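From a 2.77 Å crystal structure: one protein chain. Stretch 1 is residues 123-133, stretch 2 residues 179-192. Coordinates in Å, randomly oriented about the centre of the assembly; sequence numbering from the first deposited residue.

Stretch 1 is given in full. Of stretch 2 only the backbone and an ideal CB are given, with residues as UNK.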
# COMPACT_ATOMS: atom_id res chain seq x y z
N ALA A 123 -12.38 12.71 5.42
CA ALA A 123 -13.84 12.91 5.35
C ALA A 123 -14.30 13.47 3.98
O ALA A 123 -15.41 13.18 3.51
CB ALA A 123 -14.29 13.85 6.45
N ASN A 124 -13.43 14.28 3.38
CA ASN A 124 -13.55 14.94 2.09
C ASN A 124 -13.60 13.92 0.92
O ASN A 124 -14.29 14.18 -0.07
CB ASN A 124 -12.31 15.84 1.96
CG ASN A 124 -12.11 16.48 0.62
OD1 ASN A 124 -13.04 17.04 0.03
ND2 ASN A 124 -10.85 16.44 0.15
N ALA A 125 -12.84 12.79 1.03
CA ALA A 125 -12.68 11.75 0.00
C ALA A 125 -13.95 10.94 -0.22
O ALA A 125 -14.75 10.77 0.70
CB ALA A 125 -11.56 10.80 0.40
N ASN A 126 -14.10 10.40 -1.44
CA ASN A 126 -15.23 9.58 -1.85
C ASN A 126 -14.73 8.31 -2.48
O ASN A 126 -13.80 8.32 -3.29
CB ASN A 126 -16.13 10.36 -2.79
CG ASN A 126 -16.76 11.58 -2.15
OD1 ASN A 126 -16.60 12.69 -2.65
ND2 ASN A 126 -17.40 11.43 -0.99
N MSE A 127 -15.33 7.20 -2.07
CA MSE A 127 -14.96 5.84 -2.46
C MSE A 127 -15.37 5.58 -3.91
O MSE A 127 -16.51 5.89 -4.28
CB MSE A 127 -15.64 4.86 -1.49
CG MSE A 127 -15.58 3.41 -1.87
SE MSE A 127 -15.99 2.17 -0.40
CE MSE A 127 -17.69 2.93 0.44
N GLU A 128 -14.41 5.06 -4.74
CA GLU A 128 -14.67 4.74 -6.17
C GLU A 128 -14.90 3.27 -6.37
O GLU A 128 -15.80 2.88 -7.13
CB GLU A 128 -13.56 5.19 -7.12
CG GLU A 128 -13.43 6.69 -7.33
CD GLU A 128 -12.43 7.07 -8.42
OE1 GLU A 128 -11.83 6.14 -9.01
OE2 GLU A 128 -12.29 8.28 -8.72
N ASN A 129 -14.07 2.44 -5.71
CA ASN A 129 -14.14 0.98 -5.84
C ASN A 129 -13.38 0.29 -4.74
O ASN A 129 -12.42 0.84 -4.18
CB ASN A 129 -13.57 0.51 -7.21
CG ASN A 129 -13.77 -0.94 -7.52
OD1 ASN A 129 -14.90 -1.46 -7.48
ND2 ASN A 129 -12.70 -1.62 -7.92
N VAL A 130 -13.80 -0.94 -4.46
CA VAL A 130 -13.10 -1.88 -3.60
C VAL A 130 -12.84 -3.11 -4.46
O VAL A 130 -13.76 -3.57 -5.13
CB VAL A 130 -13.83 -2.18 -2.29
CG1 VAL A 130 -13.03 -3.17 -1.44
CG2 VAL A 130 -14.06 -0.88 -1.51
N GLY A 131 -11.62 -3.59 -4.45
CA GLY A 131 -11.23 -4.77 -5.22
C GLY A 131 -10.48 -5.83 -4.43
O GLY A 131 -9.74 -5.52 -3.51
N ILE A 132 -10.72 -7.11 -4.78
CA ILE A 132 -10.00 -8.28 -4.29
C ILE A 132 -9.16 -8.77 -5.46
O ILE A 132 -9.70 -8.92 -6.56
CB ILE A 132 -10.85 -9.41 -3.64
CG1 ILE A 132 -11.73 -8.91 -2.48
CG2 ILE A 132 -10.00 -10.60 -3.20
CD1 ILE A 132 -13.01 -8.64 -2.89
N TYR A 133 -7.85 -8.97 -5.25
CA TYR A 133 -6.94 -9.39 -6.31
C TYR A 133 -6.23 -10.68 -5.94
O TYR A 133 -5.90 -10.89 -4.77
CB TYR A 133 -5.94 -8.27 -6.58
CG TYR A 133 -6.62 -6.94 -6.87
CD1 TYR A 133 -7.18 -6.68 -8.12
CD2 TYR A 133 -6.73 -5.96 -5.89
CE1 TYR A 133 -7.87 -5.50 -8.37
CE2 TYR A 133 -7.39 -4.76 -6.14
CZ TYR A 133 -7.96 -4.54 -7.39
OH TYR A 133 -8.67 -3.39 -7.65
N UNK A 179 -2.93 -12.98 -2.32
CA UNK A 179 -4.22 -12.32 -2.30
C UNK A 179 -4.09 -10.97 -1.69
O UNK A 179 -3.23 -10.78 -0.82
CB UNK A 179 -5.26 -13.15 -1.54
N UNK A 180 -4.93 -10.02 -2.13
CA UNK A 180 -4.83 -8.64 -1.64
C UNK A 180 -6.13 -7.86 -1.84
O UNK A 180 -6.86 -8.10 -2.80
CB UNK A 180 -3.68 -7.92 -2.35
N UNK A 181 -6.40 -6.90 -0.96
CA UNK A 181 -7.60 -6.05 -1.00
C UNK A 181 -7.15 -4.62 -1.25
O UNK A 181 -6.22 -4.16 -0.60
CB UNK A 181 -8.41 -6.15 0.29
N UNK A 182 -7.81 -3.93 -2.20
CA UNK A 182 -7.50 -2.55 -2.56
C UNK A 182 -8.70 -1.66 -2.52
O UNK A 182 -9.77 -2.07 -2.93
CB UNK A 182 -6.87 -2.49 -3.96
N UNK A 183 -8.57 -0.43 -2.03
CA UNK A 183 -9.69 0.54 -2.06
C UNK A 183 -9.19 1.80 -2.77
O UNK A 183 -8.13 2.32 -2.40
CB UNK A 183 -10.19 0.87 -0.65
N UNK A 184 -9.93 2.28 -3.81
CA UNK A 184 -9.59 3.50 -4.55
C UNK A 184 -10.57 4.63 -4.25
O UNK A 184 -11.78 4.42 -4.25
CB UNK A 184 -9.57 3.22 -6.05
N UNK A 185 -10.03 5.84 -3.99
CA UNK A 185 -10.80 7.08 -3.75
C UNK A 185 -10.74 7.97 -4.96
O UNK A 185 -9.95 7.71 -5.87
CB UNK A 185 -10.27 7.83 -2.53
N UNK A 186 -11.52 9.05 -4.95
CA UNK A 186 -11.56 10.04 -6.03
C UNK A 186 -10.43 11.05 -5.87
O UNK A 186 -10.33 11.97 -6.72
CB UNK A 186 -12.91 10.76 -6.05
N UNK A 187 -9.59 10.92 -4.80
CA UNK A 187 -8.54 11.91 -4.50
C UNK A 187 -7.11 11.42 -4.91
O UNK A 187 -6.16 12.20 -4.84
CB UNK A 187 -8.57 12.23 -3.00
N UNK A 188 -6.98 10.19 -5.39
CA UNK A 188 -5.72 9.61 -5.85
C UNK A 188 -5.96 8.68 -7.04
O UNK A 188 -7.00 8.02 -7.08
CB UNK A 188 -5.03 8.85 -4.71
N UNK A 189 -4.98 8.59 -7.96
CA UNK A 189 -5.02 7.72 -9.14
C UNK A 189 -4.64 6.27 -8.75
O UNK A 189 -4.77 5.34 -9.55
CB UNK A 189 -4.08 8.25 -10.22
N UNK A 190 -4.30 6.09 -7.48
CA UNK A 190 -3.84 4.82 -6.97
C UNK A 190 -4.77 4.24 -5.93
O UNK A 190 -5.39 4.96 -5.17
CB UNK A 190 -2.44 4.97 -6.38
N UNK A 191 -4.80 2.91 -5.86
CA UNK A 191 -5.48 2.21 -4.80
C UNK A 191 -4.62 2.17 -3.57
O UNK A 191 -3.39 2.17 -3.67
CB UNK A 191 -5.86 0.79 -5.24
N UNK A 192 -5.25 2.04 -2.42
CA UNK A 192 -4.58 1.76 -1.18
C UNK A 192 -4.86 0.31 -0.86
O UNK A 192 -6.01 -0.13 -0.94
CB UNK A 192 -5.04 2.69 -0.06

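The two strands run antiparallel, so positions 179 to 187 can be read against stretch 1, and 191 reaches it from farther along the chain.

Position 179 points sideways, its ideal CB 4.0 Å from Y133 O; many residues would fit, and A179 lies there with its CA 3.3 Å from Y133 O. Position 180 pairs with Y133 through two backbone bonds, Y133 N to 180 O (2.8 Å) and 180 N to Y133 O (2.9 Å). Its CB shares a face with the Y133 ring, where a long or flat side chain could lie; R180 leads its end away to partners elsewhere in the structure.

Positions 181 and 183 point to the face that carries V130 and I132, an apolar surface suited to Val, Ile or other beta-branched and aliphatic residues. V181 meets V130 (CG1 to CG1, 4.3 Å) and I132 (its CG2 to I132 CG1, 4.4 Å), while V183 CG2 packs 3.9 Å from V130 CG2.

At 182 an ideal CB would sit tightly, 3.2 Å from Y133 CE2, because the edge of the Y133 ring comes up against this position. The phi/psi of -127/140 would suit any residue but proline, so the backbone does not demand glycine; the ring edge argues for it. It is G182, bonded both ways to G131: G131 N to G182 O and G182 N to G131 O, each 2.8 Å.

Position 184 faces the same side as N129, with the E128 carboxylate within reach of a long chain; Lys or Arg would suit. K184 extends until NZ lies 2.9 Å from E128 OE1 in a salt bridge. A bulge in stretch 1 lets K184 O accept from E128 N (2.8 Å) and, weakly, from N129 N (3.4 Å).

Position 185 points away overall, though its ideal CB is 3.6 Å from N126 O, so a CB is accommodated and stretch 1 sets little preference beyond it; a small polar residue is one of several that would do. S185 OG accepts from the backbone N of 187 (3.3 Å).

At 186 the free N126 N invites an acceptor on a short side chain: Asp or Asn. D186 OD1 accepts from N126 N at 2.8 Å, and D186 N donates to N126 O at 2.9 Å.

Position 187 lies sideways beside A125, where aliphatic length would pack. K187 CG is 3.9 Å from A125 CB, and K187 CE is 3.6 Å from N124 ND2.

Positions 188, 189 and 190 are beyond reach of stretch 1, which sets no preference; they are S188, S189 and E190.

At 191 CB points toward stretch 1 across a gap, calling for a long side chain with a polar end near N129. Y191 OH accepts from N129 ND2 (2.9 Å), and Y191 CE2 lies 3.3 Å from Y133 OH.

Position 192, out of reach, is C192.

Stretch 2, residues 179-192: ARVGVKSDKSSEYC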
# COMPACT_ATOMS: atom_id res chain seq x y z
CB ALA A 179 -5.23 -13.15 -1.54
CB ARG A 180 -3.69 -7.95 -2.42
CG ARG A 180 -2.96 -6.91 -1.63
CD ARG A 180 -1.81 -6.38 -2.43
NE ARG A 180 -1.07 -5.39 -1.66
CZ ARG A 180 -0.23 -4.51 -2.19
NH1 ARG A 180 -0.06 -4.45 -3.50
NH2 ARG A 180 0.39 -3.63 -1.41
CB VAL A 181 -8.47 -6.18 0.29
CG1 VAL A 181 -9.73 -5.35 0.19
CG2 VAL A 181 -8.82 -7.62 0.61
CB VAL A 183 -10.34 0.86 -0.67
CG1 VAL A 183 -9.30 1.27 0.36
CG2 VAL A 183 -11.42 1.93 -0.77
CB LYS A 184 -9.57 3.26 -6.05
CG LYS A 184 -8.94 4.45 -6.74
CD LYS A 184 -8.95 4.39 -8.22
CE LYS A 184 -8.33 5.62 -8.79
NZ LYS A 184 -9.05 6.84 -8.42
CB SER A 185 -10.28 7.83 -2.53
OG SER A 185 -9.01 8.41 -2.79
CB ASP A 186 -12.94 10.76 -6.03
CG ASP A 186 -13.29 11.62 -4.81
OD1 ASP A 186 -12.73 11.37 -3.72
OD2 ASP A 186 -14.18 12.49 -4.93
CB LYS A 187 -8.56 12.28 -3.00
CG LYS A 187 -9.89 12.84 -2.47
CD LYS A 187 -10.43 14.09 -3.21
CE LYS A 187 -11.81 14.47 -2.76
NZ LYS A 187 -12.41 15.45 -3.69
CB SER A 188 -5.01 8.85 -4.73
OG SER A 188 -3.79 8.29 -5.20
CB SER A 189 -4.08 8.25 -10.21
OG SER A 189 -2.77 8.45 -9.70
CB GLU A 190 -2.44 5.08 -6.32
CG GLU A 190 -1.49 3.91 -6.37
CD GLU A 190 -1.18 3.49 -7.79
OE1 GLU A 190 -1.03 4.34 -8.70
OE2 GLU A 190 -1.05 2.26 -7.96
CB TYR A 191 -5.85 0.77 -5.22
CG TYR A 191 -7.06 0.55 -6.10
CD1 TYR A 191 -7.03 0.89 -7.45
CD2 TYR A 191 -8.16 -0.16 -5.63
CE1 TYR A 191 -8.13 0.67 -8.27
CE2 TYR A 191 -9.26 -0.41 -6.46
CZ TYR A 191 -9.23 -0.01 -7.78
OH TYR A 191 -10.28 -0.26 -8.63
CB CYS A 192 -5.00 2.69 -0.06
SG CYS A 192 -4.21 2.29 1.53
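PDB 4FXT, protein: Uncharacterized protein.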